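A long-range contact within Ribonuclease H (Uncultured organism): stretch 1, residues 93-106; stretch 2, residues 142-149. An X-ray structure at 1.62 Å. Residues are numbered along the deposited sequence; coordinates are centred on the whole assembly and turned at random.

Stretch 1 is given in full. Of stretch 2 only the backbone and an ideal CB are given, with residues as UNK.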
# COMPACT_ATOMS: atom_id res chain seq x y z
N PHE A 93 1.60 -4.81 -5.92
CA PHE A 93 1.47 -4.23 -4.60
C PHE A 93 1.66 -5.32 -3.58
O PHE A 93 0.92 -6.20 -3.52
CB PHE A 93 0.07 -3.59 -4.45
CG PHE A 93 -0.13 -2.73 -3.21
CD1 PHE A 93 -0.16 -1.38 -3.29
CD2 PHE A 93 -0.41 -3.29 -2.01
CE1 PHE A 93 -0.37 -0.63 -2.22
CE2 PHE A 93 -0.63 -2.54 -0.95
CZ PHE A 93 -0.60 -1.20 -1.05
N THR A 94 2.73 -5.19 -2.82
CA THR A 94 3.07 -6.15 -1.81
C THR A 94 2.96 -5.57 -0.41
O THR A 94 3.50 -4.60 -0.12
CB THR A 94 4.53 -6.68 -2.01
OG1 THR A 94 4.68 -7.23 -3.30
CG2 THR A 94 4.83 -7.72 -1.00
N THR A 95 2.22 -6.26 0.43
CA THR A 95 1.96 -5.80 1.77
C THR A 95 1.94 -6.93 2.75
O THR A 95 1.73 -8.01 2.37
CB THR A 95 0.64 -5.07 1.84
OG1 THR A 95 0.40 -4.68 3.18
CG2 THR A 95 -0.45 -5.92 1.36
N ASP A 96 2.20 -6.61 4.01
CA ASP A 96 2.02 -7.53 5.13
C ASP A 96 0.56 -7.71 5.54
O ASP A 96 0.26 -8.54 6.32
CB ASP A 96 2.82 -7.10 6.36
CG ASP A 96 2.30 -5.82 6.97
OD1 ASP A 96 1.82 -4.95 6.27
OD2 ASP A 96 2.40 -5.65 8.17
N SER A 97 -0.32 -6.90 5.00
CA SER A 97 -1.68 -6.94 5.41
C SER A 97 -2.53 -7.84 4.56
O SER A 97 -2.86 -7.52 3.47
CB SER A 97 -2.25 -5.53 5.36
OG SER A 97 -3.60 -5.50 5.63
N ARG A 98 -2.91 -8.98 5.12
CA ARG A 98 -3.87 -9.84 4.50
C ARG A 98 -5.21 -9.18 4.43
O ARG A 98 -5.99 -9.44 3.60
CB ARG A 98 -3.92 -11.21 5.14
CG ARG A 98 -2.86 -12.09 4.62
CD ARG A 98 -3.24 -13.51 4.53
NE ARG A 98 -3.99 -13.83 3.35
CZ ARG A 98 -3.54 -14.57 2.36
NH1 ARG A 98 -2.32 -15.07 2.40
NH2 ARG A 98 -4.31 -14.83 1.33
N TYR A 99 -5.44 -8.25 5.31
CA TYR A 99 -6.69 -7.55 5.27
C TYR A 99 -6.81 -6.91 3.89
O TYR A 99 -7.80 -7.04 3.28
CB TYR A 99 -6.70 -6.45 6.35
CG TYR A 99 -7.97 -5.66 6.56
CD1 TYR A 99 -9.11 -6.23 7.03
CD2 TYR A 99 -8.02 -4.32 6.30
CE1 TYR A 99 -10.25 -5.51 7.22
CE2 TYR A 99 -9.15 -3.61 6.51
CZ TYR A 99 -10.28 -4.20 6.96
OH TYR A 99 -11.42 -3.50 7.18
N ILE A 100 -5.77 -6.24 3.42
CA ILE A 100 -5.78 -5.62 2.10
C ILE A 100 -5.80 -6.64 0.96
O ILE A 100 -6.55 -6.52 0.08
CB ILE A 100 -4.55 -4.73 1.88
CG1 ILE A 100 -4.56 -3.56 2.85
CG2 ILE A 100 -4.47 -4.25 0.48
CD1 ILE A 100 -5.78 -2.80 2.89
N VAL A 101 -4.93 -7.64 1.03
CA VAL A 101 -4.85 -8.56 -0.06
C VAL A 101 -6.12 -9.38 -0.27
O VAL A 101 -6.58 -9.55 -1.36
CB VAL A 101 -3.66 -9.55 0.12
CG1 VAL A 101 -3.61 -10.53 -0.94
CG2 VAL A 101 -2.41 -8.82 0.16
N ASP A 102 -6.65 -9.95 0.81
CA ASP A 102 -7.89 -10.67 0.73
C ASP A 102 -9.08 -9.74 0.44
O ASP A 102 -9.99 -10.11 -0.20
CB ASP A 102 -8.13 -11.51 1.97
CG ASP A 102 -7.12 -12.59 2.15
OD1 ASP A 102 -6.62 -13.11 1.17
OD2 ASP A 102 -6.88 -12.93 3.28
N GLY A 103 -9.06 -8.55 0.99
CA GLY A 103 -10.12 -7.63 0.68
C GLY A 103 -10.17 -7.23 -0.76
O GLY A 103 -11.19 -7.21 -1.34
N MET A 104 -9.03 -6.89 -1.33
CA MET A 104 -9.00 -6.51 -2.73
C MET A 104 -9.26 -7.63 -3.71
O MET A 104 -9.65 -7.39 -4.79
CB MET A 104 -7.72 -5.80 -3.09
CG MET A 104 -7.57 -4.55 -2.37
SD MET A 104 -8.73 -3.32 -3.02
CE MET A 104 -8.11 -1.82 -2.32
N THR A 105 -8.92 -8.84 -3.33
CA THR A 105 -9.09 -9.94 -4.23
C THR A 105 -10.37 -10.68 -4.06
O THR A 105 -10.79 -11.37 -4.94
CB THR A 105 -7.96 -10.98 -4.12
OG1 THR A 105 -7.84 -11.47 -2.80
CG2 THR A 105 -6.65 -10.41 -4.58
N ARG A 106 -10.93 -10.58 -2.86
CA ARG A 106 -12.16 -11.27 -2.52
C ARG A 106 -13.24 -10.43 -1.90
O ARG A 106 -14.28 -10.32 -2.40
CB ARG A 106 -11.88 -12.44 -1.60
CG ARG A 106 -11.08 -13.49 -2.16
CD ARG A 106 -10.81 -14.60 -1.16
NE ARG A 106 -9.97 -15.61 -1.75
CZ ARG A 106 -10.42 -16.78 -2.17
NH1 ARG A 106 -11.69 -17.10 -2.02
NH2 ARG A 106 -9.58 -17.63 -2.72
N UNK A 142 -1.57 -6.39 -9.17
CA UNK A 142 -1.37 -7.72 -8.68
C UNK A 142 -1.12 -7.56 -7.21
O UNK A 142 -0.22 -6.92 -6.84
CB UNK A 142 -0.23 -8.45 -9.39
N UNK A 143 -1.98 -8.15 -6.41
CA UNK A 143 -1.90 -8.01 -4.98
C UNK A 143 -1.10 -9.17 -4.38
O UNK A 143 -1.41 -10.28 -4.66
CB UNK A 143 -3.30 -7.94 -4.37
N UNK A 144 -0.07 -8.88 -3.58
CA UNK A 144 0.78 -9.91 -3.02
C UNK A 144 0.94 -9.73 -1.53
O UNK A 144 1.07 -8.65 -1.11
CB UNK A 144 2.15 -9.91 -3.70
N UNK A 145 0.92 -10.83 -0.77
CA UNK A 145 1.15 -10.82 0.67
C UNK A 145 2.52 -11.40 1.01
O UNK A 145 2.95 -12.33 0.41
CB UNK A 145 0.05 -11.60 1.39
N UNK A 146 3.16 -10.79 1.99
CA UNK A 146 4.34 -11.36 2.62
C UNK A 146 4.21 -11.21 4.11
O UNK A 146 3.56 -10.33 4.55
CB UNK A 146 5.62 -10.70 2.12
N UNK A 147 4.86 -12.06 4.87
CA UNK A 147 4.92 -11.85 6.29
C UNK A 147 5.76 -10.65 6.61
O UNK A 147 6.78 -10.46 6.10
CB UNK A 147 5.47 -13.09 7.00
N UNK A 148 5.26 -9.86 7.52
CA UNK A 148 6.01 -8.79 8.13
C UNK A 148 7.09 -9.24 9.11
O UNK A 148 7.05 -10.29 9.62
CB UNK A 148 5.04 -7.85 8.85
N UNK A 149 8.06 -8.37 9.29
CA UNK A 149 9.11 -8.58 10.26
C UNK A 149 9.75 -9.93 9.97
O UNK A 149 10.02 -10.67 10.86
CB UNK A 149 8.57 -8.51 11.69

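Positions 142 to 145 form a strand running parallel to strand 93-95, and helix 98-106 packs across one face of the pair. The backbone ladder asks little of the sequence beyond an N-H at 144 and 146: the O of 142 accepts from Phe93 N at 2.9 Å, and Phe93 O accepts from the N of 144 at 2.9 Å.

At position 142 the CA-to-CB bond points sideways, and the ideal CB lies 5.4 Å from Phe93 N. Stretch 1 constrains little here, so many residues would serve, polar ones included. The deposited residue is Glu142, extended with chi1 and chi2 both t.

Position 143 pairs with Phe93, and its CB points to the face covered by the helix. The ideal CB lies 4.2 Å from Thr105 CG2 and 4.3 Å from Val101 CG1, while Phe93, Ile100 and Met104 line the space ahead. So apolar a pocket suits a large hydrophobic or aromatic side chain. It holds Trp143, in the m rotamer, which has the largest area covered in this contact. Met104 CB lies over one face of its indole, 3.6 Å from the centroid of the five-membered ring, a CH-pi contact. The Phe93 ring meets it obliquely, with CD2 of Phe93 3.7 Å from CZ3 of Trp143, and Ile100 CG2 is 4.1 Å from that same CZ3.

Position 144 turns to the opposite face, beside Thr94. Its ideal CB is 3.7 Å from Thr94 OG1, so the base of the side chain must pass a hydroxyl; a polar residue or a long one with an aliphatic stem would fit. Arg144 does both. Its stem passes Thr94, and its end leads away, where NE forms a salt bridge with Glu142 OE2 at 3.0 Å. A water bridges Arg144 to Thr94: it accepts from Arg144 NH1 at 2.9 Å and lies 2.7 Å from Thr94 OG1.

Position 145 returns to the helix-covered face. Val101 CG2 is 3.9 Å from the ideal CB, the aliphatic part of Arg98 lies ahead, and Asp96 O offers an acceptor. A broad side chain carrying a donor would use all three. Trp145 does so: its NE1 donates to Asp96 O at 3.1 Å, and Arg98 CG sits over its five-membered ring, 3.4 Å from the centroid. The salt bridge of Arg98 NH2 with Asp102 OD1, at 2.9 Å, ties the arginine's end back to the helix.

At position 146 the backbone N donates to Thr95 O at 3.1 Å. CB points sideways, 4.4 Å from Thr94 CG2, which favours a small or medium apolar residue. Val146 fits, its CG2 3.8 Å from Thr94 CG2.

Position 147 points away from stretch 1 and is unconstrained by it; Arg147 occupies it. At position 148 the ideal CB would sit 3.4 Å from Asp96 CB, a tight approach that favours glycine, and Gly148 is found. Position 149, with positive phi and psi (54/41), lies out of reach; the residue is His149.

Stretch 2 (142-149) EWRWVRGH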
# COMPACT_ATOMS: atom_id res chain seq x y z
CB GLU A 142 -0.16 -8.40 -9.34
CG GLU A 142 0.20 -9.70 -8.69
CD GLU A 142 1.32 -10.47 -9.34
OE1 GLU A 142 1.79 -10.10 -10.39
OE2 GLU A 142 1.69 -11.48 -8.77
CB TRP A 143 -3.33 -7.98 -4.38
CG TRP A 143 -4.21 -6.89 -4.93
CD1 TRP A 143 -5.14 -7.00 -5.88
CD2 TRP A 143 -4.23 -5.53 -4.53
NE1 TRP A 143 -5.72 -5.80 -6.13
CE2 TRP A 143 -5.17 -4.88 -5.30
CE3 TRP A 143 -3.53 -4.81 -3.59
CZ2 TRP A 143 -5.41 -3.54 -5.18
CZ3 TRP A 143 -3.78 -3.50 -3.46
CH2 TRP A 143 -4.69 -2.87 -4.24
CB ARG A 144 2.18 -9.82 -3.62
CG ARG A 144 2.28 -10.15 -5.08
CD ARG A 144 3.68 -10.38 -5.51
NE ARG A 144 3.85 -10.58 -6.93
CZ ARG A 144 5.00 -10.47 -7.55
NH1 ARG A 144 6.07 -10.18 -6.90
NH2 ARG A 144 5.06 -10.64 -8.84
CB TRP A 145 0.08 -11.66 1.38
CG TRP A 145 0.27 -11.79 2.83
CD1 TRP A 145 0.11 -10.84 3.71
CD2 TRP A 145 0.65 -12.93 3.54
NE1 TRP A 145 0.36 -11.27 4.94
CE2 TRP A 145 0.71 -12.57 4.87
CE3 TRP A 145 0.98 -14.22 3.19
CZ2 TRP A 145 1.07 -13.45 5.86
CZ3 TRP A 145 1.32 -15.09 4.17
CH2 TRP A 145 1.38 -14.69 5.48
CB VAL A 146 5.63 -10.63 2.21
CG1 VAL A 146 5.99 -10.94 0.77
CG2 VAL A 146 5.51 -9.20 2.44
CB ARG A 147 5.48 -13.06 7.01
CG ARG A 147 4.55 -14.28 7.02
CD ARG A 147 5.21 -15.53 7.61
NE ARG A 147 5.98 -16.22 6.58
CZ ARG A 147 7.28 -16.23 6.55
NH1 ARG A 147 7.93 -15.64 7.50
NH2 ARG A 147 7.93 -16.81 5.58
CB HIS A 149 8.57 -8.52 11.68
CG HIS A 149 9.49 -7.88 12.67
ND1 HIS A 149 10.01 -8.54 13.76
CD2 HIS A 149 9.97 -6.63 12.74
CE1 HIS A 149 10.79 -7.73 14.45
NE2 HIS A 149 10.77 -6.56 13.86
O HOH W 1 6.36 -9.15 -4.25
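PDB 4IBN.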